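Local coordinates for protein probable thiol peroxidase (Chromobacterium violaceum, PDB 3KEB) that probably reduces peroxides as a thiol peroxidase of the redoxin family, within the thioredoxin clan, at residues V8-P22 against H120-L132. Sequence-based numbering, arbitrary orientation.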
loop_
_atom_site.group_PDB
_atom_site.type_symbol
_atom_site.label_atom_id
_atom_site.label_comp_id
_atom_site.label_asym_id
_atom_site.label_seq_id
_atom_site.Cartn_x
_atom_site.Cartn_y
_atom_site.Cartn_z
ATOM N N VAL A 8 17.867 10.538 -2.241
ATOM C CA VAL A 8 16.888 11.322 -1.547
ATOM C C VAL A 8 17.217 11.269 -0.066
ATOM O O VAL A 8 17.530 10.201 0.494
ATOM C CB VAL A 8 15.398 10.850 -1.846
ATOM C CG1 VAL A 8 15.155 9.411 -1.347
ATOM C CG2 VAL A 8 14.388 11.888 -1.297
ATOM N N GLN A 9 17.146 12.431 0.565
ATOM C CA GLN A 9 17.361 12.565 1.986
ATOM C C GLN A 9 16.032 12.508 2.720
ATOM O O GLN A 9 15.104 13.259 2.399
ATOM C CB GLN A 9 18.055 13.899 2.279
ATOM C CG GLN A 9 18.578 14.063 3.722
ATOM C CD GLN A 9 19.930 13.336 4.024
ATOM O OE1 GLN A 9 20.797 13.166 3.125
ATOM N NE2 GLN A 9 20.112 12.916 5.304
ATOM N N TYR A 10 15.977 11.621 3.718
ATOM C CA TYR A 10 14.782 11.404 4.532
ATOM C C TYR A 10 15.268 11.463 5.963
ATOM O O TYR A 10 15.870 10.541 6.455
ATOM C CB TYR A 10 14.129 10.039 4.183
ATOM C CG TYR A 10 13.027 9.608 5.114
ATOM C CD1 TYR A 10 11.882 10.361 5.242
ATOM C CD2 TYR A 10 13.105 8.414 5.818
ATOM C CE1 TYR A 10 10.859 9.971 6.095
ATOM C CE2 TYR A 10 12.061 7.997 6.662
ATOM C CZ TYR A 10 10.946 8.767 6.774
ATOM O OH TYR A 10 9.906 8.386 7.582
ATOM N N GLY A 11 15.038 12.591 6.627
ATOM C CA GLY A 11 15.647 12.809 7.960
ATOM C C GLY A 11 17.144 12.752 7.859
ATOM O O GLY A 11 17.745 13.424 6.982
ATOM N N ASP A 12 17.751 11.876 8.657
ATOM C CA ASP A 12 19.199 11.700 8.635
ATOM C C ASP A 12 19.645 10.553 7.703
ATOM O O ASP A 12 20.827 10.172 7.686
ATOM C CB ASP A 12 19.778 11.559 10.069
ATOM C CG ASP A 12 19.715 10.136 10.628
ATOM O OD1 ASP A 12 18.964 9.278 10.112
ATOM O OD2 ASP A 12 20.445 9.889 11.627
ATOM N N GLU A 13 18.746 10.011 6.906
ATOM C CA GLU A 13 19.174 8.916 6.001
ATOM C C GLU A 13 19.250 9.465 4.560
ATOM O O GLU A 13 18.427 10.285 4.178
ATOM C CB GLU A 13 18.142 7.817 6.043
ATOM C CG GLU A 13 17.871 7.160 7.435
ATOM C CD GLU A 13 18.879 6.108 7.765
ATOM O OE1 GLU A 13 19.813 5.911 6.959
ATOM O OE2 GLU A 13 18.769 5.486 8.846
HETATM N N MSE A 14 20.234 9.011 3.782
HETATM C CA MSE A 14 20.374 9.333 2.374
HETATM C C MSE A 14 20.277 8.001 1.620
HETATM O O MSE A 14 21.091 7.097 1.838
HETATM C CB MSE A 14 21.764 9.952 2.170
HETATM C CG MSE A 14 21.875 10.788 1.016
HETATM SE SE MSE A 14 23.669 11.650 1.093
HETATM C CE MSE A 14 24.786 10.336 1.880
ATOM N N LEU A 15 19.272 7.900 0.770
ATOM C CA LEU A 15 18.839 6.644 0.180
ATOM C C LEU A 15 18.922 6.692 -1.333
ATOM O O LEU A 15 18.495 7.686 -1.961
ATOM C CB LEU A 15 17.405 6.359 0.591
ATOM C CG LEU A 15 17.133 6.383 2.111
ATOM C CD1 LEU A 15 15.606 6.199 2.367
ATOM C CD2 LEU A 15 18.050 5.393 2.919
ATOM N N PRO A 16 19.460 5.636 -1.938
ATOM C CA PRO A 16 19.414 5.634 -3.422
ATOM C C PRO A 16 18.039 5.549 -3.991
ATOM O O PRO A 16 17.119 4.969 -3.354
ATOM C CB PRO A 16 20.225 4.384 -3.811
ATOM C CG PRO A 16 20.835 3.816 -2.487
ATOM C CD PRO A 16 19.986 4.379 -1.379
ATOM N N VAL A 17 17.865 6.165 -5.155
ATOM C CA VAL A 17 16.653 6.080 -5.939
ATOM C C VAL A 17 17.086 5.494 -7.268
ATOM O O VAL A 17 18.034 5.963 -7.884
ATOM C CB VAL A 17 16.005 7.437 -6.115
ATOM C CG1 VAL A 17 14.658 7.349 -6.915
ATOM C CG2 VAL A 17 15.781 8.090 -4.691
ATOM N N ILE A 18 16.348 4.466 -7.700
ATOM C CA ILE A 18 16.746 3.589 -8.751
ATOM C C ILE A 18 15.816 3.656 -9.957
ATOM O O ILE A 18 14.607 3.771 -9.803
ATOM C CB ILE A 18 16.744 2.111 -8.229
ATOM C CG1 ILE A 18 17.666 1.944 -7.011
ATOM C CG2 ILE A 18 17.183 1.208 -9.355
ATOM C CD1 ILE A 18 19.060 2.352 -7.318
ATOM N N GLY A 19 16.392 3.523 -11.157
ATOM C CA GLY A 19 15.618 3.463 -12.387
ATOM C C GLY A 19 15.871 4.686 -13.241
ATOM O O GLY A 19 16.535 5.618 -12.817
ATOM N N ASP A 20 15.259 4.718 -14.414
ATOM C CA ASP A 20 15.419 5.807 -15.382
ATOM C C ASP A 20 14.228 6.763 -15.264
ATOM O O ASP A 20 13.122 6.484 -15.705
ATOM C CB ASP A 20 15.442 5.246 -16.795
ATOM C CG ASP A 20 16.704 4.408 -17.085
ATOM O OD1 ASP A 20 17.722 4.559 -16.368
ATOM O OD2 ASP A 20 16.682 3.633 -18.061
ATOM N N PHE A 21 14.494 7.912 -14.715
ATOM C CA PHE A 21 13.444 8.898 -14.465
ATOM C C PHE A 21 13.185 9.614 -15.789
ATOM O O PHE A 21 14.160 9.967 -16.499
ATOM C CB PHE A 21 13.939 9.864 -13.397
ATOM C CG PHE A 21 12.912 10.926 -13.017
ATOM C CD1 PHE A 21 11.758 10.575 -12.424
ATOM C CD2 PHE A 21 13.184 12.264 -13.222
ATOM C CE1 PHE A 21 10.854 11.527 -12.061
ATOM C CE2 PHE A 21 12.286 13.237 -12.872
ATOM C CZ PHE A 21 11.116 12.863 -12.293
ATOM N N PRO A 22 11.912 9.749 -16.195
ATOM C CA PRO A 22 11.621 10.429 -17.484
ATOM C C PRO A 22 12.131 11.860 -17.551
ATOM O O PRO A 22 12.136 12.595 -16.535
ATOM C CB PRO A 22 10.102 10.397 -17.585
ATOM C CG PRO A 22 9.711 9.222 -16.748
ATOM C CD PRO A 22 10.665 9.257 -15.578
ATOM N N HIS A 120 7.717 1.416 -10.254
ATOM C CA HIS A 120 8.786 2.185 -9.595
ATOM C C HIS A 120 10.090 2.226 -10.408
ATOM O O HIS A 120 10.661 3.268 -10.621
ATOM C CB HIS A 120 9.122 1.635 -8.206
ATOM C CG HIS A 120 8.004 1.594 -7.206
ATOM N ND1 HIS A 120 6.742 1.106 -7.460
ATOM C CD2 HIS A 120 8.033 1.852 -5.871
ATOM C CE1 HIS A 120 6.013 1.184 -6.355
ATOM N NE2 HIS A 120 6.791 1.604 -5.375
ATOM N N LYS A 121 10.578 1.092 -10.886
ATOM C CA LYS A 121 11.822 1.142 -11.595
ATOM C C LYS A 121 11.631 1.848 -12.932
ATOM O O LYS A 121 12.481 2.641 -13.351
ATOM C CB LYS A 121 12.382 -0.257 -11.777
ATOM C CG LYS A 121 13.780 -0.251 -12.378
ATOM C CD LYS A 121 14.600 -1.469 -11.877
ATOM C CE LYS A 121 16.021 -1.418 -12.435
ATOM N NZ LYS A 121 16.769 -2.699 -12.193
ATOM N N ARG A 122 10.493 1.593 -13.593
ATOM C CA ARG A 122 10.211 2.111 -14.920
ATOM C C ARG A 122 10.106 3.637 -14.927
ATOM O O ARG A 122 10.312 4.245 -15.954
ATOM C CB ARG A 122 8.909 1.472 -15.506
ATOM C CG ARG A 122 9.057 -0.041 -15.949
ATOM C CD ARG A 122 7.722 -0.792 -16.401
ATOM N NE ARG A 122 6.856 -0.043 -17.313
ATOM C CZ ARG A 122 7.110 0.220 -18.599
ATOM N NH1 ARG A 122 8.214 -0.226 -19.199
ATOM N NH2 ARG A 122 6.236 0.916 -19.300
ATOM N N TYR A 123 9.726 4.240 -13.778
ATOM C CA TYR A 123 9.595 5.702 -13.627
ATOM C C TYR A 123 10.768 6.312 -12.831
ATOM O O TYR A 123 10.779 7.504 -12.573
ATOM C CB TYR A 123 8.268 6.081 -12.975
ATOM C CG TYR A 123 7.191 6.376 -14.019
ATOM C CD1 TYR A 123 6.645 5.371 -14.764
ATOM C CD2 TYR A 123 6.770 7.684 -14.276
ATOM C CE1 TYR A 123 5.706 5.608 -15.744
ATOM C CE2 TYR A 123 5.783 7.934 -15.236
ATOM C CZ TYR A 123 5.269 6.905 -15.974
ATOM O OH TYR A 123 4.319 7.134 -16.948
ATOM N N GLY A 124 11.773 5.497 -12.512
ATOM C CA GLY A 124 12.966 5.996 -11.771
ATOM C C GLY A 124 12.708 6.535 -10.370
ATOM O O GLY A 124 13.308 7.548 -9.943
ATOM N N VAL A 125 11.817 5.858 -9.649
ATOM C CA VAL A 125 11.422 6.320 -8.311
ATOM C C VAL A 125 11.502 5.197 -7.293
ATOM O O VAL A 125 10.922 5.304 -6.205
ATOM C CB VAL A 125 10.034 7.019 -8.333
ATOM C CG1 VAL A 125 10.042 8.372 -9.138
ATOM C CG2 VAL A 125 8.872 6.112 -8.839
ATOM N N LEU A 126 12.220 4.137 -7.637
ATOM C CA LEU A 126 12.365 2.982 -6.750
ATOM C C LEU A 126 13.352 3.243 -5.600
ATOM O O LEU A 126 14.500 3.537 -5.847
ATOM C CB LEU A 126 12.836 1.749 -7.541
ATOM C CG LEU A 126 13.102 0.425 -6.750
ATOM C CD1 LEU A 126 11.808 -0.003 -6.040
ATOM C CD2 LEU A 126 13.682 -0.684 -7.633
ATOM N N ILE A 127 12.897 3.037 -4.379
ATOM C CA ILE A 127 13.743 3.019 -3.159
ATOM C C ILE A 127 13.748 1.564 -2.645
ATOM O O ILE A 127 12.684 0.939 -2.507
ATOM C CB ILE A 127 13.203 4.006 -2.073
ATOM C CG1 ILE A 127 13.183 5.469 -2.586
ATOM C CG2 ILE A 127 14.066 3.964 -0.790
ATOM C CD1 ILE A 127 12.396 6.431 -1.762
ATOM N N THR A 128 14.933 0.995 -2.425
ATOM C CA THR A 128 15.007 -0.337 -1.822
ATOM C C THR A 128 15.628 -0.383 -0.411
ATOM O O THR A 128 15.688 -1.479 0.161
ATOM C CB THR A 128 15.827 -1.300 -2.691
ATOM O OG1 THR A 128 17.139 -0.740 -2.843
ATOM C CG2 THR A 128 15.174 -1.519 -4.080
ATOM N N GLU A 129 16.149 0.736 0.119
ATOM C CA GLU A 129 16.788 0.708 1.452
ATOM C C GLU A 129 15.927 1.215 2.572
ATOM O O GLU A 129 15.175 2.141 2.394
ATOM C CB GLU A 129 18.059 1.554 1.466
ATOM C CG GLU A 129 19.062 1.105 0.488
ATOM C CD GLU A 129 20.438 1.688 0.740
ATOM O OE1 GLU A 129 20.662 2.319 1.801
ATOM O OE2 GLU A 129 21.301 1.488 -0.148
ATOM N N TYR A 130 16.110 0.621 3.755
ATOM C CA TYR A 130 15.514 1.081 5.012
ATOM C C TYR A 130 15.804 2.560 5.169
ATOM O O TYR A 130 16.963 2.969 4.917
ATOM C CB TYR A 130 16.166 0.315 6.228
ATOM C CG TYR A 130 15.835 0.935 7.568
ATOM C CD1 TYR A 130 14.601 0.714 8.169
ATOM C CD2 TYR A 130 16.747 1.763 8.239
ATOM C CE1 TYR A 130 14.265 1.318 9.371
ATOM C CE2 TYR A 130 16.426 2.340 9.482
ATOM C CZ TYR A 130 15.178 2.115 10.040
ATOM O OH TYR A 130 14.801 2.677 11.248
ATOM N N PRO A 131 14.834 3.339 5.636
ATOM C CA PRO A 131 13.477 2.954 6.027
ATOM C C PRO A 131 12.393 3.151 4.952
ATOM O O PRO A 131 11.219 3.024 5.244
ATOM C CB PRO A 131 13.172 3.916 7.171
ATOM C CG PRO A 131 14.077 5.046 6.974
ATOM C CD PRO A 131 15.069 4.747 5.947
ATOM N N LEU A 132 12.775 3.556 3.754
ATOM C CA LEU A 132 11.790 3.834 2.700
ATOM C C LEU A 132 11.712 2.723 1.639
ATOM O O LEU A 132 11.115 2.916 0.581
ATOM C CB LEU A 132 12.039 5.201 2.064
ATOM C CG LEU A 132 11.759 6.402 2.989
ATOM C CD1 LEU A 132 11.986 7.700 2.241
ATOM C CD2 LEU A 132 10.324 6.353 3.648
HETATM O O HOH W 1 21.862 4.774 2.411
HETATM O O HOH W 2 17.298 2.412 -2.208
HETATM O O HOH W 3 14.089 2.470 -15.491
#
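Ile18 and Leu126 form an isolated antiparallel bridge that pins the segment trailing the N-terminal β-hairpin of this thioredoxin-clan fold (strands 7-10 and 13-16, joined by a type II' turn) to the chain leaving helix 119-122; the hairpin itself meets 128-132 through side chains and water. Both bonds of this hydrogen-bonded pair are present: Ile18 N reaches Leu126 O at 2.8 Å (N-H...O 148°), and Leu126 N returns to Ile18 O at 3.2 Å, each donor in the carbonyl plane of its acceptor.

Toward the hairpin the backbones diverge, to 6.4 Å between the CA atoms of Leu15 and Glu129, and water 2 fills in, donating to Pro16 O and accepting from Thr128 N. At the other end, water 3 accepts from Asp20 N and donates to Lys121 O. There Gly19 and Gly124, both without side chains, let the backbones come within 3.7 Å (CA to CA), and Gly124 CA makes a CA-H...O contact with Ile18 O. Gly124, at positive phi, is the C-prime residue of a Schellman motif, evidenced by the bonds Val125 N to His120 O and Gly124 N to Lys121 O.

Apolar contacts dominate at the hairpin, where Leu15 sends CD1 to Leu132 CB (3.7 Å). Its other methyl, CD2, makes a close methyl-to-carbonyl approach to Tyr130 O (3.3 Å). The Tyr10 ring, directed at 131-132 with CG anti to the backbone N (chi1 170°), takes a CH-pi contact from Leu132 CD1 over one face, 4.0 Å from the ring centroid and 27° off the normal. His64 meets this ring edge-to-face, and Lys38 of the second subunit packs on Leu132. At the edge of the Tyr10 ring, in its plane, Pro131 CG approaches CE2 to 3.6 Å.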